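PDB 2PPY: enoyl-CoA hydratase from Geobacillus kaustophilus, which probably catalyses the hydration of 2-enoyl-CoA thioesters to 3-hydroxyacyl-CoA in fatty acid beta-oxidation. Local coordinates for residues T6-L11 with Y37-A42. Sequence-based numbering, arbitrary orientation.
Sequences TKKQYL and YKEFNA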
ATOM      1  N   THR A   6      22.948  18.915  29.364  1.00 92.83           N
ATOM      2  CA  THR A   6      22.664  17.743  30.186  1.00 89.92           C
ATOM      3  C   THR A   6      23.492  16.581  29.640  1.00 89.86           C
ATOM      4  O   THR A   6      23.547  16.367  28.427  1.00 88.16           O
ATOM      5  CB  THR A   6      21.159  17.393  30.151  1.00 88.08           C
ATOM      6  OG1 THR A   6      20.913  16.234  30.955  1.00 87.62           O
ATOM      7  CG2 THR A   6      20.703  17.131  28.727  1.00 87.02           C
ATOM      8  N   LYS A   7      24.133  15.827  30.529  1.00 89.42           N
ATOM      9  CA  LYS A   7      24.993  14.731  30.095  1.00 90.00           C
ATOM     10  C   LYS A   7      24.747  13.371  30.742  1.00 88.34           C
ATOM     11  O   LYS A   7      24.189  13.268  31.836  1.00 87.89           O
ATOM     12  CB  LYS A   7      26.454  15.119  30.331  1.00 92.98           C
ATOM     13  CG  LYS A   7      26.764  16.566  29.994  1.00 97.46           C
ATOM     14  CD  LYS A   7      28.043  17.034  30.666  1.00 99.01           C
ATOM     15  CE  LYS A   7      28.235  18.530  30.484  1.00 99.16           C
ATOM     16  NZ  LYS A   7      29.390  19.041  31.271  1.00100.42           N
ATOM     17  N   LYS A   8      25.184  12.332  30.035  1.00 85.78           N
ATOM     18  CA  LYS A   8      25.097  10.949  30.487  1.00 83.29           C
ATOM     19  C   LYS A   8      26.458  10.345  30.159  1.00 77.50           C
ATOM     20  O   LYS A   8      27.414  11.086  29.935  1.00 79.30           O
ATOM     21  CB  LYS A   8      23.978  10.197  29.760  1.00 87.67           C
ATOM     22  CG  LYS A   8      22.582  10.534  30.274  1.00 92.30           C
ATOM     23  CD  LYS A   8      21.527   9.600  29.703  1.00 97.09           C
ATOM     24  CE  LYS A   8      20.174   9.827  30.364  1.00100.12           C
ATOM     25  NZ  LYS A   8      19.133   8.880  29.871  1.00 99.49           N
ATOM     26  N   GLN A   9      26.564   9.021  30.123  1.00 70.41           N
ATOM     27  CA  GLN A   9      27.854   8.406  29.824  1.00 62.62           C
ATOM     28  C   GLN A   9      28.072   8.061  28.357  1.00 56.91           C
ATOM     29  O   GLN A   9      29.209   8.048  27.885  1.00 60.87           O
ATOM     30  CB  GLN A   9      28.066   7.152  30.679  1.00 60.70           C
ATOM     31  CG  GLN A   9      26.884   6.206  30.737  1.00 58.89           C
ATOM     32  CD  GLN A   9      27.242   4.889  31.401  1.00 63.62           C
ATOM     33  OE1 GLN A   9      28.166   4.823  32.214  1.00 63.16           O
ATOM     34  NE2 GLN A   9      26.506   3.834  31.066  1.00 59.60           N
ATOM     35  N   TYR A  10      26.991   7.789  27.634  1.00 48.42           N
ATOM     36  CA  TYR A  10      27.094   7.433  26.222  1.00 40.37           C
ATOM     37  C   TYR A  10      26.903   8.630  25.301  1.00 34.42           C
ATOM     38  O   TYR A  10      27.408   8.647  24.177  1.00 31.34           O
ATOM     39  CB  TYR A  10      26.051   6.375  25.867  1.00 36.84           C
ATOM     40  CG  TYR A  10      26.262   5.033  26.521  1.00 36.08           C
ATOM     41  CD1 TYR A  10      27.150   4.106  25.983  1.00 41.41           C
ATOM     42  CD2 TYR A  10      25.550   4.677  27.663  1.00 37.66           C
ATOM     43  CE1 TYR A  10      27.322   2.852  26.565  1.00 43.24           C
ATOM     44  CE2 TYR A  10      25.716   3.428  28.251  1.00 39.32           C
ATOM     45  CZ  TYR A  10      26.599   2.520  27.698  1.00 39.20           C
ATOM     46  OH  TYR A  10      26.752   1.281  28.274  1.00 46.52           O
ATOM     47  N   LEU A  11      26.172   9.631  25.774  1.00 32.50           N
ATOM     48  CA  LEU A  11      25.909  10.800  24.954  1.00 30.34           C
ATOM     49  C   LEU A  11      25.568  12.019  25.794  1.00 29.63           C
ATOM     50  O   LEU A  11      25.230  11.899  26.971  1.00 24.43           O
ATOM     51  CB  LEU A  11      24.761  10.482  23.982  1.00 31.93           C
ATOM     52  CG  LEU A  11      23.358  11.114  24.053  1.00 36.37           C
ATOM     53  CD1 LEU A  11      22.432  10.289  23.166  1.00 37.59           C
ATOM     54  CD2 LEU A  11      22.798  11.130  25.460  1.00 34.28           C
ATOM     55  N   TYR A  37      21.159   2.945  23.177  1.00 24.64           N
ATOM     56  CA  TYR A  37      19.872   3.219  22.554  1.00 17.61           C
ATOM     57  C   TYR A  37      18.804   3.617  23.555  1.00 19.40           C
ATOM     58  O   TYR A  37      17.891   4.371  23.221  1.00 21.68           O
ATOM     59  CB  TYR A  37      19.422   2.023  21.715  1.00 19.70           C
ATOM     60  CG  TYR A  37      19.663   2.253  20.237  1.00 20.34           C
ATOM     61  CD1 TYR A  37      18.870   3.149  19.518  1.00 21.22           C
ATOM     62  CD2 TYR A  37      20.718   1.626  19.571  1.00 21.13           C
ATOM     63  CE1 TYR A  37      19.119   3.419  18.172  1.00 26.74           C
ATOM     64  CE2 TYR A  37      20.977   1.890  18.223  1.00 28.12           C
ATOM     65  CZ  TYR A  37      20.173   2.787  17.531  1.00 25.66           C
ATOM     66  OH  TYR A  37      20.411   3.047  16.200  1.00 25.39           O
ATOM     67  N   LYS A  38      18.921   3.125  24.784  1.00 16.86           N
ATOM     68  CA  LYS A  38      17.957   3.489  25.812  1.00 21.83           C
ATOM     69  C   LYS A  38      18.140   4.977  26.111  1.00 19.09           C
ATOM     70  O   LYS A  38      17.170   5.691  26.352  1.00 19.71           O
ATOM     71  CB  LYS A  38      18.169   2.636  27.068  1.00 20.91           C
ATOM     72  CG  LYS A  38      17.812   1.171  26.844  1.00 24.08           C
ATOM     73  CD  LYS A  38      18.291   0.259  27.961  1.00 35.02           C
ATOM     74  CE  LYS A  38      17.612   0.560  29.279  1.00 42.88           C
ATOM     75  NZ  LYS A  38      18.069  -0.392  30.331  1.00 54.37           N
ATOM     76  N   GLU A  39      19.387   5.445  26.062  1.00 20.92           N
ATOM     77  CA  GLU A  39      19.672   6.854  26.305  1.00 19.49           C
ATOM     78  C   GLU A  39      19.278   7.700  25.095  1.00 20.25           C
ATOM     79  O   GLU A  39      18.730   8.791  25.246  1.00 17.18           O
ATOM     80  CB  GLU A  39      21.159   7.070  26.610  1.00 29.49           C
ATOM     81  CG  GLU A  39      21.680   6.315  27.830  1.00 40.32           C
ATOM     82  CD  GLU A  39      22.982   6.897  28.359  1.00 47.89           C
ATOM     83  OE1 GLU A  39      23.885   7.177  27.545  1.00 50.11           O
ATOM     84  OE2 GLU A  39      23.106   7.073  29.589  1.00 47.89           O
ATOM     85  N   PHE A  40      19.559   7.196  23.896  1.00 18.97           N
ATOM     86  CA  PHE A  40      19.219   7.916  22.671  1.00 19.38           C
ATOM     87  C   PHE A  40      17.698   8.072  22.587  1.00 18.71           C
ATOM     88  O   PHE A  40      17.189   9.125  22.189  1.00 17.93           O
ATOM     89  CB  PHE A  40      19.736   7.161  21.440  1.00 20.85           C
ATOM     90  CG  PHE A  40      19.676   7.964  20.166  1.00 24.86           C
ATOM     91  CD1 PHE A  40      20.398   9.146  20.041  1.00 27.88           C
ATOM     92  CD2 PHE A  40      18.898   7.542  19.094  1.00 28.19           C
ATOM     93  CE1 PHE A  40      20.352   9.893  18.864  1.00 31.02           C
ATOM     94  CE2 PHE A  40      18.845   8.283  17.912  1.00 31.31           C
ATOM     95  CZ  PHE A  40      19.572   9.463  17.800  1.00 25.33           C
ATOM     96  N   ASN A  41      16.981   7.017  22.969  1.00 15.83           N
ATOM     97  CA  ASN A  41      15.520   7.035  22.970  1.00 16.73           C
ATOM     98  C   ASN A  41      15.006   8.089  23.948  1.00 18.73           C
ATOM     99  O   ASN A  41      14.063   8.821  23.650  1.00 21.20           O
ATOM    100  CB  ASN A  41      14.975   5.668  23.384  1.00 17.40           C
ATOM    101  CG  ASN A  41      13.462   5.638  23.418  1.00 21.00           C
ATOM    102  OD1 ASN A  41      12.804   5.737  22.383  1.00 18.87           O
ATOM    103  ND2 ASN A  41      12.901   5.514  24.611  1.00 20.96           N
ATOM    104  N   ALA A  42      15.627   8.157  25.123  1.00 20.85           N
ATOM    105  CA  ALA A  42      15.234   9.131  26.143  1.00 20.91           C
ATOM    106  C   ALA A  42      15.454  10.557  25.647  1.00 17.46           C
ATOM    107  O   ALA A  42      14.645  11.446  25.916  1.00 21.35           O
ATOM    108  CB  ALA A  42      16.023   8.898  27.425  1.00 13.70           C
TER
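Between strands 4-7 and 11-16 the chain reverses at K8-L11, and a glutamate of helix 34-48 reaches across to the bend. The polar part of the contact belongs to E39: with CG anti to the carbonyl carbon (chi1 -60°) and the chain extended beyond it, the carboxylate is carried out to the bend, where OE1 accepts a hydrogen bond from Y10 N (3.2 Å), bent to 137° at the hydrogen. OE1 is crowded in the model, so the exact geometry is less sure. The carboxylate sits at the edge of the Y10 ring, the two planes 89° apart. The turn closes on itself as well, K8 N donating to L11 O at 3.1 Å. Charge adds a looser term. K8 and E39 extend toward each other, but the lysine meets OE2 along CB to CD, and K8 NZ, lying past it, stays 4.4 Å from E39 OE2, too far for a salt bridge, so any attraction is probably modest. K8 NZ comes within 4.0 Å of A42 CB, though the whole lysine is poorly ordered and this position approximate. In the crotonase fold this hairpin forms the first two strands of the main sheet, and helix 34-48, which packs on it, follows strand 19-24. An alanine in place of E39 would remove the acceptor for Y10 N and would probably loosen the bend from the helix. Apolar packing joins L11 and F40: L11 CD1 meets the edge of the F40 ring in its plane, 3.9 Å from F40 CD1, and both side chains also touch I22 of strand 19-24.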